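Local coordinates for glycerol-3-phosphate dehydrogenase [NAD(+)] (Dunaliella salina, PDB 6IUY), which probably interconverts sn-glycerol 3-phosphate and dihydroxyacetone phosphate using NAD, and carries a second, haloacid dehalogenase-like domain that binds magnesium, at residues A[494-497]-A[498-502]; A[389-392]-A[393-396]. All blocks are in the same frame, centred on the assembly; numbering follows the deposited sequence.

Contact 1: A[494-497]-A[498-502]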
# COMPACT_ATOMS: atom_id res chain seq x y z
N GLU A 494 5.08 9.07 -6.09
CA GLU A 494 4.86 10.52 -6.14
C GLU A 494 3.45 10.91 -5.66
O GLU A 494 3.27 11.99 -5.12
CB GLU A 494 5.09 11.06 -7.54
CG GLU A 494 6.53 11.03 -7.96
CD GLU A 494 6.72 11.75 -9.26
OE1 GLU A 494 7.71 11.46 -9.97
OE2 GLU A 494 5.87 12.62 -9.56
N MET A 495 2.46 10.05 -5.86
CA MET A 495 1.15 10.25 -5.27
C MET A 495 1.32 10.38 -3.76
O MET A 495 0.88 11.36 -3.14
CB MET A 495 0.21 9.10 -5.62
CG MET A 495 -0.29 9.13 -7.07
SD MET A 495 -1.05 7.57 -7.60
CE MET A 495 -2.43 7.36 -6.47
N ARG A 496 1.97 9.36 -3.20
CA ARG A 496 2.37 9.28 -1.80
C ARG A 496 3.06 10.54 -1.29
O ARG A 496 2.71 11.07 -0.24
CB ARG A 496 3.30 8.08 -1.61
CG ARG A 496 3.36 7.56 -0.19
CD ARG A 496 4.03 6.22 -0.13
NE ARG A 496 4.39 5.84 1.24
CZ ARG A 496 5.64 5.75 1.69
NH1 ARG A 496 6.66 6.01 0.88
NH2 ARG A 496 5.87 5.39 2.95
N LYS A 497 4.04 11.02 -2.04
CA LYS A 497 4.81 12.19 -1.67
C LYS A 497 3.97 13.47 -1.70
O LYS A 497 4.02 14.30 -0.78
CB LYS A 497 6.00 12.33 -2.61
CG LYS A 497 7.05 13.31 -2.19
CD LYS A 497 8.06 13.53 -3.32
CE LYS A 497 9.33 14.19 -2.79
NZ LYS A 497 10.22 14.73 -3.85
N PHE A 498 3.19 13.64 -2.75
CA PHE A 498 2.30 14.80 -2.86
C PHE A 498 1.28 14.81 -1.72
O PHE A 498 0.96 15.85 -1.16
CB PHE A 498 1.60 14.77 -4.22
CG PHE A 498 0.92 16.05 -4.59
CD1 PHE A 498 1.62 17.06 -5.19
CD2 PHE A 498 -0.44 16.22 -4.35
CE1 PHE A 498 1.00 18.23 -5.52
CE2 PHE A 498 -1.07 17.38 -4.69
CZ PHE A 498 -0.34 18.39 -5.28
N CYS A 499 0.76 13.64 -1.38
CA CYS A 499 -0.17 13.54 -0.25
C CYS A 499 0.47 14.03 1.04
O CYS A 499 -0.18 14.66 1.87
CB CYS A 499 -0.64 12.11 -0.05
SG CYS A 499 -2.05 11.70 -1.05
N LYS A 500 1.75 13.73 1.20
CA LYS A 500 2.45 14.15 2.39
C LYS A 500 2.81 15.64 2.32
O LYS A 500 2.76 16.33 3.33
CB LYS A 500 3.69 13.27 2.60
CG LYS A 500 3.30 11.79 2.83
CD LYS A 500 4.51 10.92 3.19
CE LYS A 500 4.15 9.45 3.29
NZ LYS A 500 5.37 8.61 3.15
N PHE A 501 3.11 16.15 1.13
CA PHE A 501 3.39 17.59 0.99
C PHE A 501 2.19 18.46 1.29
O PHE A 501 2.35 19.64 1.62
CB PHE A 501 3.87 17.94 -0.42
CG PHE A 501 5.33 17.76 -0.62
CD1 PHE A 501 6.04 16.83 0.11
CD2 PHE A 501 6.01 18.54 -1.54
CE1 PHE A 501 7.39 16.67 -0.08
CE2 PHE A 501 7.37 18.38 -1.74
CZ PHE A 501 8.05 17.44 -1.01
N ILE A 502 0.98 17.92 1.17
CA ILE A 502 -0.21 18.77 1.22
C ILE A 502 -1.13 18.44 2.38
O ILE A 502 -1.69 19.35 2.99
CB ILE A 502 -0.98 18.68 -0.11
CG1 ILE A 502 -0.51 19.81 -1.02
CG2 ILE A 502 -2.47 18.73 0.12
CD1 ILE A 502 -0.94 19.66 -2.41
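The carbonyl oxygen of Lys497 receives the amide of Phe501, with Phe501 N lying 2.8 Å from Lys497 O. It is one of four successive bonds joining residues 494-497 to 498-501, each residue to the one four places on; Lys500 N to Arg496 O, at 3.2 Å, is the longest. This spacing also sets side chains beside each other. Lys497 runs extended alongside Phe501, its CG anti to the backbone N (chi1 -167°), and brings CE to 3.9 Å from Phe501 CZ. A long methylene chain suits the place: it covers an aromatic neighbour while its ammonium travels on to Glu583 and the ring of Phe584. Phe501 itself meets Trp580 and Phe584 edge-to-face.

Arg496 and Lys500 also lie side by side. Lys500 NZ sits over the centre of one guanidinium face, 3.2 Å from Arg496 CZ and 3.3 Å from Arg496 NH2. The closeness of two cations is probably tolerated because acids surround them: Arg496 NH2 forms salt bridges with Asp508 and with Asp509 of the second subunit, and Lys500 has a long, weak ion pair with Asp508. A leucine in place of Arg496 would probably leave Asp509 of the second subunit without this mate and Lys500 without the flat group beneath its ammonium.

The face toward helix 454-477 is apolar. Phe498 and Cys499 both press on Met459, and Met495, a flexible thioether, meets Leu463, while its side chain comes about 4 Å from that of Lys464, which binds dihydroxyacetone phosphate. Glu494 is buried, its OE1 taking Leu586 N and its OE2 Phe587 N. Such i-to-i+4 contacts are those of an alpha-helix, here the last turns of helix 481-502, with Arg496 toward the second subunit and an apolar face on helix 454-477.

Contact 2: A[389-392]-A[393-396]; sequences PQLI and SQMV
Gln390 and Met395 form the closely packed, buried part of this strand-to-helix junction, their side chains crossing at about a right angle. The Gln390 carboxamide lies against the thioether chain, with OE1 3.8 Å from Met395 CE, and the same OE1 is held by Arg383. A bend at chi3 (-66°) turns Met395 CE back, so that it also comes to 4.3 Å from Ile392 CD1. Ile392 CG2 in turn meets Val396 CG2, and compact branched residues suit this buried side.

Gln394, by contrast, faces solvent. Its extended chain reaches back to the N-cap residue Leu391, and OE1 takes the amide of Leu391 on a lone pair in the carbonyl plane, Leu391 N to Gln394 OE1 being 2.8 Å with an N-H...O angle of 166°. This is one half of a capping box; leucine has no side-chain acceptor for the reciprocal half. Leu391 O accepts Met395 N at 3.0 Å, and more weakly the amide of Gln394.

Strand 388-391 pairs antiparallel with strand 382-385, and helix 392-400 is packed on its buried sides by helix 356-366 against Met395 and Val396, strand 404-408 against Ser393 and Val396, and helix 454-477, whose Glu458 binds Ser393 OG.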
# COMPACT_ATOMS: atom_id res chain seq x y z
N PRO A 389 -4.19 22.77 -3.97
CA PRO A 389 -5.23 21.86 -4.45
C PRO A 389 -6.55 22.00 -3.70
O PRO A 389 -6.55 21.97 -2.47
CB PRO A 389 -4.63 20.48 -4.19
CG PRO A 389 -3.75 20.70 -3.01
CD PRO A 389 -3.15 22.08 -3.19
N GLN A 390 -7.66 22.13 -4.43
CA GLN A 390 -8.97 22.00 -3.82
C GLN A 390 -9.66 20.79 -4.44
O GLN A 390 -10.01 20.82 -5.62
CB GLN A 390 -9.80 23.27 -4.02
CG GLN A 390 -11.26 23.15 -3.60
CD GLN A 390 -12.06 24.43 -3.82
OE1 GLN A 390 -12.30 24.86 -4.95
NE2 GLN A 390 -12.49 25.06 -2.72
N LEU A 391 -9.83 19.71 -3.68
CA LEU A 391 -10.49 18.53 -4.22
C LEU A 391 -12.01 18.73 -4.16
O LEU A 391 -12.49 19.65 -3.50
CB LEU A 391 -10.09 17.27 -3.45
CG LEU A 391 -8.57 17.08 -3.39
CD1 LEU A 391 -8.17 15.81 -2.64
CD2 LEU A 391 -8.02 17.10 -4.80
N ILE A 392 -12.76 17.88 -4.83
CA ILE A 392 -14.19 18.13 -4.91
C ILE A 392 -14.83 18.19 -3.52
O ILE A 392 -15.70 19.04 -3.27
CB ILE A 392 -14.90 17.10 -5.76
CG1 ILE A 392 -14.21 17.00 -7.12
CG2 ILE A 392 -16.39 17.51 -5.93
CD1 ILE A 392 -13.83 18.36 -7.69
N SER A 393 -14.41 17.31 -2.62
CA SER A 393 -15.04 17.28 -1.31
C SER A 393 -14.75 18.57 -0.53
O SER A 393 -15.58 19.03 0.24
CB SER A 393 -14.59 16.05 -0.51
OG SER A 393 -13.43 16.35 0.24
N GLN A 394 -13.58 19.17 -0.76
CA GLN A 394 -13.28 20.42 -0.09
C GLN A 394 -14.08 21.54 -0.74
O GLN A 394 -14.41 22.53 -0.10
CB GLN A 394 -11.79 20.75 -0.13
CG GLN A 394 -10.86 19.62 0.34
CD GLN A 394 -9.39 19.96 0.11
OE1 GLN A 394 -8.95 20.17 -1.03
NE2 GLN A 394 -8.64 20.05 1.19
N MET A 395 -14.38 21.38 -2.02
CA MET A 395 -15.12 22.38 -2.77
C MET A 395 -16.57 22.41 -2.30
O MET A 395 -17.16 23.48 -2.15
CB MET A 395 -15.07 22.08 -4.27
CG MET A 395 -15.91 23.00 -5.11
SD MET A 395 -15.99 22.45 -6.82
CE MET A 395 -14.29 22.64 -7.32
N VAL A 396 -17.12 21.24 -2.03
CA VAL A 396 -18.50 21.14 -1.60
C VAL A 396 -18.69 21.71 -0.21
O VAL A 396 -19.66 22.43 0.05
CB VAL A 396 -18.97 19.69 -1.63
CG1 VAL A 396 -20.28 19.53 -0.85
CG2 VAL A 396 -19.14 19.23 -3.07

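In the fold
Contact 2 is largely buried in the NAD-binding part of the dehydrogenase, whereas contact 1, in the C-terminal helical part, is partly buried, with one flank at the subunit interface. They meet where Ile502 of contact 1 packs on Pro389 of contact 2. Both also lean on helix 454-477, sharing Met459 as a neighbour. Contact 1 is uninterrupted helix whose basic residues reach acids, one of them across the dimer; contact 2 marks a change from strand to helix and is made between its segments by neutral amides and apolar chains, with charged residues only as outside partners. Contact 2 lies nearer the cofactor, the Ile392 side chain about 7 Å from NAD, than contact 1 does to the substrate, that of Met495 being about 11 Å away.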